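Local coordinates for lipoprotein (Colwellia psychrerythraea, PDB 3O0Y), which is of unknown function but belongs to the largely helical DUF885 family of the Peptidase_MA clan and is probably held at the membrane as a lipoprotein, at residues A[135-140]-A[179-184]; A[325-330]-A[490-495]. All coordinates share one frame; numbering follows the deposited sequence.

How the contacts relate
From the N terminus, contact 1 comes first: the loop 135-140, which follows strand 126-128, is met, after 38 intervening residues, by residues 179-184 of helix 174-190, closing a short and mostly helical loop of chain. Contact 2 opens only after that one is finished and spans much more sequence, bringing the end of helix 302-326 against the start of helix 491-515, with the three small strands among the 159 residues between. The two therefore follow in series and neither nest nor cross. The centres of contact 1 and contact 2 are about 47 Å apart, on opposite sides of the chain's centre. Contact 1 is buried, whereas contact 2 sits at the surface.

Contact 1. Residues A[135-140]-A[179-184]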
# COMPACT_ATOMS: atom_id res chain seq x y z
N PRO A 135 -11.39 7.99 -3.04
CA PRO A 135 -12.68 8.52 -3.60
C PRO A 135 -13.92 7.72 -3.30
O PRO A 135 -15.03 8.30 -3.33
CB PRO A 135 -12.41 8.53 -5.10
CG PRO A 135 -11.35 7.50 -5.35
CD PRO A 135 -10.46 7.56 -4.14
N PHE A 136 -13.81 6.42 -3.09
CA PHE A 136 -15.00 5.54 -2.99
C PHE A 136 -15.00 4.77 -1.66
O PHE A 136 -14.18 3.83 -1.47
CB PHE A 136 -15.05 4.62 -4.17
CG PHE A 136 -15.02 5.35 -5.50
CD1 PHE A 136 -15.94 6.35 -5.80
CD2 PHE A 136 -14.04 5.09 -6.43
CE1 PHE A 136 -15.86 7.05 -6.98
CE2 PHE A 136 -13.96 5.81 -7.63
CZ PHE A 136 -14.87 6.79 -7.90
N ILE A 137 -15.84 5.22 -0.73
CA ILE A 137 -15.80 4.67 0.64
C ILE A 137 -16.11 3.18 0.62
O ILE A 137 -15.59 2.44 1.45
CB ILE A 137 -16.63 5.50 1.62
CG1 ILE A 137 -16.35 5.11 3.06
CG2 ILE A 137 -18.19 5.43 1.22
CD1 ILE A 137 -16.88 6.10 4.10
N VAL A 138 -16.98 2.75 -0.31
CA VAL A 138 -17.22 1.34 -0.54
C VAL A 138 -16.75 1.02 -1.96
O VAL A 138 -17.15 1.62 -2.94
CB VAL A 138 -18.73 1.00 -0.38
CG1 VAL A 138 -19.00 -0.50 -0.74
CG2 VAL A 138 -19.26 1.42 1.05
N ASN A 139 -15.82 0.07 -2.05
CA ASN A 139 -15.23 -0.31 -3.30
C ASN A 139 -14.79 -1.79 -3.19
O ASN A 139 -15.06 -2.45 -2.21
CB ASN A 139 -14.09 0.64 -3.68
CG ASN A 139 -12.85 0.51 -2.79
OD1 ASN A 139 -12.19 -0.52 -2.83
ND2 ASN A 139 -12.55 1.53 -1.99
N GLN A 140 -14.27 -2.33 -4.28
CA GLN A 140 -13.93 -3.75 -4.34
C GLN A 140 -12.60 -4.19 -3.72
O GLN A 140 -12.37 -5.36 -3.60
CB GLN A 140 -13.98 -4.18 -5.83
CG GLN A 140 -12.65 -4.09 -6.63
CD GLN A 140 -12.21 -2.63 -7.00
OE1 GLN A 140 -12.88 -1.65 -6.66
NE2 GLN A 140 -11.04 -2.52 -7.62
N ALA A 179 -23.83 2.06 9.41
CA ALA A 179 -24.79 3.19 9.22
C ALA A 179 -24.03 4.45 8.83
O ALA A 179 -24.45 5.16 7.96
CB ALA A 179 -25.61 3.41 10.44
N THR A 180 -22.82 4.67 9.41
CA THR A 180 -22.13 5.91 9.09
C THR A 180 -21.57 5.82 7.65
O THR A 180 -21.55 6.82 6.95
CB THR A 180 -21.06 6.28 10.13
OG1 THR A 180 -20.04 5.25 10.20
CG2 THR A 180 -21.66 6.50 11.57
N ILE A 181 -21.08 4.64 7.25
CA ILE A 181 -20.57 4.38 5.88
C ILE A 181 -21.66 4.65 4.85
O ILE A 181 -21.47 5.39 3.86
CB ILE A 181 -19.98 2.99 5.72
CG1 ILE A 181 -18.67 2.91 6.55
CG2 ILE A 181 -19.73 2.64 4.21
CD1 ILE A 181 -18.01 1.58 6.57
N ILE A 182 -22.86 4.12 5.10
CA ILE A 182 -23.98 4.39 4.21
C ILE A 182 -24.32 5.84 4.17
O ILE A 182 -24.57 6.38 3.08
CB ILE A 182 -25.24 3.53 4.62
CG1 ILE A 182 -24.93 2.05 4.36
CG2 ILE A 182 -26.48 4.05 3.89
CD1 ILE A 182 -25.85 1.01 5.15
N GLU A 183 -24.32 6.49 5.32
CA GLU A 183 -24.59 7.93 5.34
C GLU A 183 -23.62 8.72 4.47
O GLU A 183 -24.05 9.66 3.79
CB GLU A 183 -24.54 8.47 6.77
CG GLU A 183 -25.22 9.76 7.01
CD GLU A 183 -24.98 10.27 8.43
OE1 GLU A 183 -24.64 9.42 9.33
OE2 GLU A 183 -25.07 11.53 8.58
N LYS A 184 -22.33 8.38 4.53
CA LYS A 184 -21.31 9.07 3.70
C LYS A 184 -21.45 8.73 2.21
O LYS A 184 -21.41 9.60 1.36
CB LYS A 184 -19.88 8.72 4.17
CG LYS A 184 -18.81 9.62 3.61
CD LYS A 184 -19.05 11.12 3.84
CE LYS A 184 -17.83 11.95 3.45
NZ LYS A 184 -17.36 11.79 2.06
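Ile-137 and Val-138 are the two residues of the loop 135-140 that press on the helix at Ile-181 and Lys-184. Just ahead of them the loop packs on itself, Pro-135 laying its CB over the centre of one face of the Phe-136 ring. Ile-137 follows with CG1 anti to its backbone nitrogen (chi1 -167°) and CD1 further extended, which sends the methyl out across the lysine stem at about a right angle; CD1 of Ile-137 lies 4.0 Å from Lys-184 CB and just as near its CG. Lower on the same side chain, Ile-137 CG1 is 4.3 Å from CG2 of Ile-181. Val-138 then crosses Ile-181 branch against branch. Its CG2 sits 3.4 Å from CG2 of Ile-181, tighter than usual for two methyls, so the fit here is close. Behind this apolar front Asn-139 turns back on the loop: ND2 gives a hydrogen bond of 2.9 Å to Phe-136 O, the acceptor lying in the amide plane and the N-H path nearly straight at 164°. Its OD1 accepts from the backbone nitrogens of Ile-141 and Asn-142, which holds the amide at both ends. The charged end of Lys-184 leaves the contact, with NZ bonded to the carbonyls of Asn-123 and Gly-125 and salt-bridged to Asp-188. Val-138 also meets Ala-203 and Leu-207, which places it between helices 174-190 and 197-210. This is plain hydrophobic loop-on-helix packing inside a mainly helical fold, joining the connection from strand 126-128 to helix 144-154 onto the buried side of helix 174-190.

Contact 2. Residues A[325-330]-A[490-495]; sequences LAQGYT and DPFGDL
The Phe-492 ring takes CE2 of Tyr-329 at its edge, near the ring plane; Phe-492 CZ lies 4.4 Å from Tyr-329 CE2 and approaches the tyrosine ring obliquely. Arg-346 makes a cation-pi contact with the same phenyl ring, and Phe-347 meets it with planes well inclined. A third flat group, the amide of Gln-327, is turned 76° from the phenyl plane, with OE1 3.7 Å from Phe-492 CZ and approaching obliquely. The aliphatic part of the glutamine shares in this: Gln-327 CG is also 3.7 Å from the same CZ. A bend at chi2 (-53°) swings the amide over to Pro-491, where NE2 packs against the proline ring at 3.6 Å from both CB and CG. No hydrogen bond crosses between the segments, so the contact rests on van der Waals packing. The hydroxyl of Tyr-329 is hydrogen-bonded outside the two segments, to Glu-344 OE2.

The two helix ends that carry these side chains are each closed off by their own local bonds. Gly-328, at a positive phi of 96°, leaves helix 302-326 through a Schellman motif, its N bonded to Leu-325 O at 2.9 Å. On the other segment, Asp-490 is the N-cap of helix 491-515: OD1 accepts from Gly-493 N at 3.0 Å, met from above the carboxylate plane, while OD2 pairs with Lys-433. A Schellman-terminated helix end thus packs at the surface on the first turn of an Asp-capped helix.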
# COMPACT_ATOMS: atom_id res chain seq x y z
N LEU A 325 16.34 -12.48 -27.53
CA LEU A 325 16.97 -12.93 -28.72
C LEU A 325 18.20 -13.76 -28.39
O LEU A 325 18.42 -14.83 -28.99
CB LEU A 325 17.47 -11.71 -29.56
CG LEU A 325 16.35 -10.99 -30.28
CD1 LEU A 325 16.92 -9.76 -30.99
CD2 LEU A 325 15.67 -11.81 -31.28
N ALA A 326 18.98 -13.31 -27.39
CA ALA A 326 20.19 -13.97 -27.04
C ALA A 326 19.94 -15.38 -26.45
O ALA A 326 20.84 -16.25 -26.45
CB ALA A 326 21.04 -13.12 -26.05
N GLN A 327 18.77 -15.58 -25.90
CA GLN A 327 18.34 -16.90 -25.40
C GLN A 327 17.68 -17.75 -26.45
O GLN A 327 17.30 -18.91 -26.17
CB GLN A 327 17.37 -16.76 -24.21
CG GLN A 327 17.99 -16.13 -22.97
CD GLN A 327 19.23 -16.86 -22.56
OE1 GLN A 327 19.22 -18.07 -22.38
NE2 GLN A 327 20.26 -16.10 -22.31
N GLY A 328 17.48 -17.20 -27.66
CA GLY A 328 16.90 -17.95 -28.76
C GLY A 328 15.39 -17.76 -28.95
O GLY A 328 14.75 -18.53 -29.68
N TYR A 329 14.84 -16.76 -28.29
CA TYR A 329 13.41 -16.43 -28.33
C TYR A 329 13.23 -15.23 -29.22
O TYR A 329 13.42 -14.11 -28.78
CB TYR A 329 12.88 -16.19 -26.94
CG TYR A 329 12.71 -17.46 -26.15
CD1 TYR A 329 11.45 -18.05 -26.00
CD2 TYR A 329 13.82 -18.11 -25.60
CE1 TYR A 329 11.32 -19.27 -25.31
CE2 TYR A 329 13.69 -19.33 -24.95
CZ TYR A 329 12.46 -19.88 -24.76
OH TYR A 329 12.30 -21.13 -24.12
N THR A 330 12.93 -15.49 -30.51
CA THR A 330 13.10 -14.50 -31.52
C THR A 330 11.75 -14.17 -32.22
O THR A 330 11.72 -13.26 -33.03
CB THR A 330 14.07 -14.93 -32.63
OG1 THR A 330 13.41 -15.88 -33.42
CG2 THR A 330 15.33 -15.60 -32.05
N ASP A 490 21.69 -15.80 -14.51
CA ASP A 490 20.24 -15.89 -14.38
C ASP A 490 19.48 -14.97 -15.33
O ASP A 490 18.78 -14.05 -14.91
CB ASP A 490 19.79 -15.71 -12.93
CG ASP A 490 18.29 -16.00 -12.70
OD1 ASP A 490 17.59 -16.59 -13.55
OD2 ASP A 490 17.81 -15.64 -11.60
N PRO A 491 19.63 -15.23 -16.65
CA PRO A 491 18.99 -14.34 -17.63
C PRO A 491 17.48 -14.34 -17.58
O PRO A 491 16.86 -13.27 -17.80
CB PRO A 491 19.46 -14.91 -18.99
CG PRO A 491 19.92 -16.32 -18.69
CD PRO A 491 20.48 -16.25 -17.29
N PHE A 492 16.87 -15.44 -17.23
CA PHE A 492 15.40 -15.45 -17.15
C PHE A 492 14.88 -14.71 -15.94
O PHE A 492 13.88 -14.00 -16.05
CB PHE A 492 14.84 -16.85 -17.31
CG PHE A 492 15.15 -17.46 -18.66
CD1 PHE A 492 14.50 -17.07 -19.77
CD2 PHE A 492 16.17 -18.37 -18.80
CE1 PHE A 492 14.76 -17.62 -21.02
CE2 PHE A 492 16.48 -18.91 -20.05
CZ PHE A 492 15.78 -18.52 -21.17
N GLY A 493 15.56 -14.83 -14.79
CA GLY A 493 15.20 -13.98 -13.65
C GLY A 493 15.34 -12.51 -13.95
O GLY A 493 14.56 -11.68 -13.51
N ASP A 494 16.38 -12.16 -14.73
CA ASP A 494 16.56 -10.79 -15.16
C ASP A 494 15.41 -10.33 -16.01
O ASP A 494 14.88 -9.25 -15.83
CB ASP A 494 17.89 -10.66 -15.93
CG ASP A 494 18.33 -9.24 -16.14
OD1 ASP A 494 18.00 -8.34 -15.32
OD2 ASP A 494 19.10 -9.00 -17.14
N LEU A 495 14.97 -11.16 -16.91
CA LEU A 495 13.73 -10.85 -17.63
C LEU A 495 12.51 -10.68 -16.78
O LEU A 495 11.68 -9.80 -17.07
CB LEU A 495 13.46 -11.92 -18.71
CG LEU A 495 14.34 -11.94 -19.96
CD1 LEU A 495 14.19 -13.25 -20.79
CD2 LEU A 495 14.01 -10.69 -20.87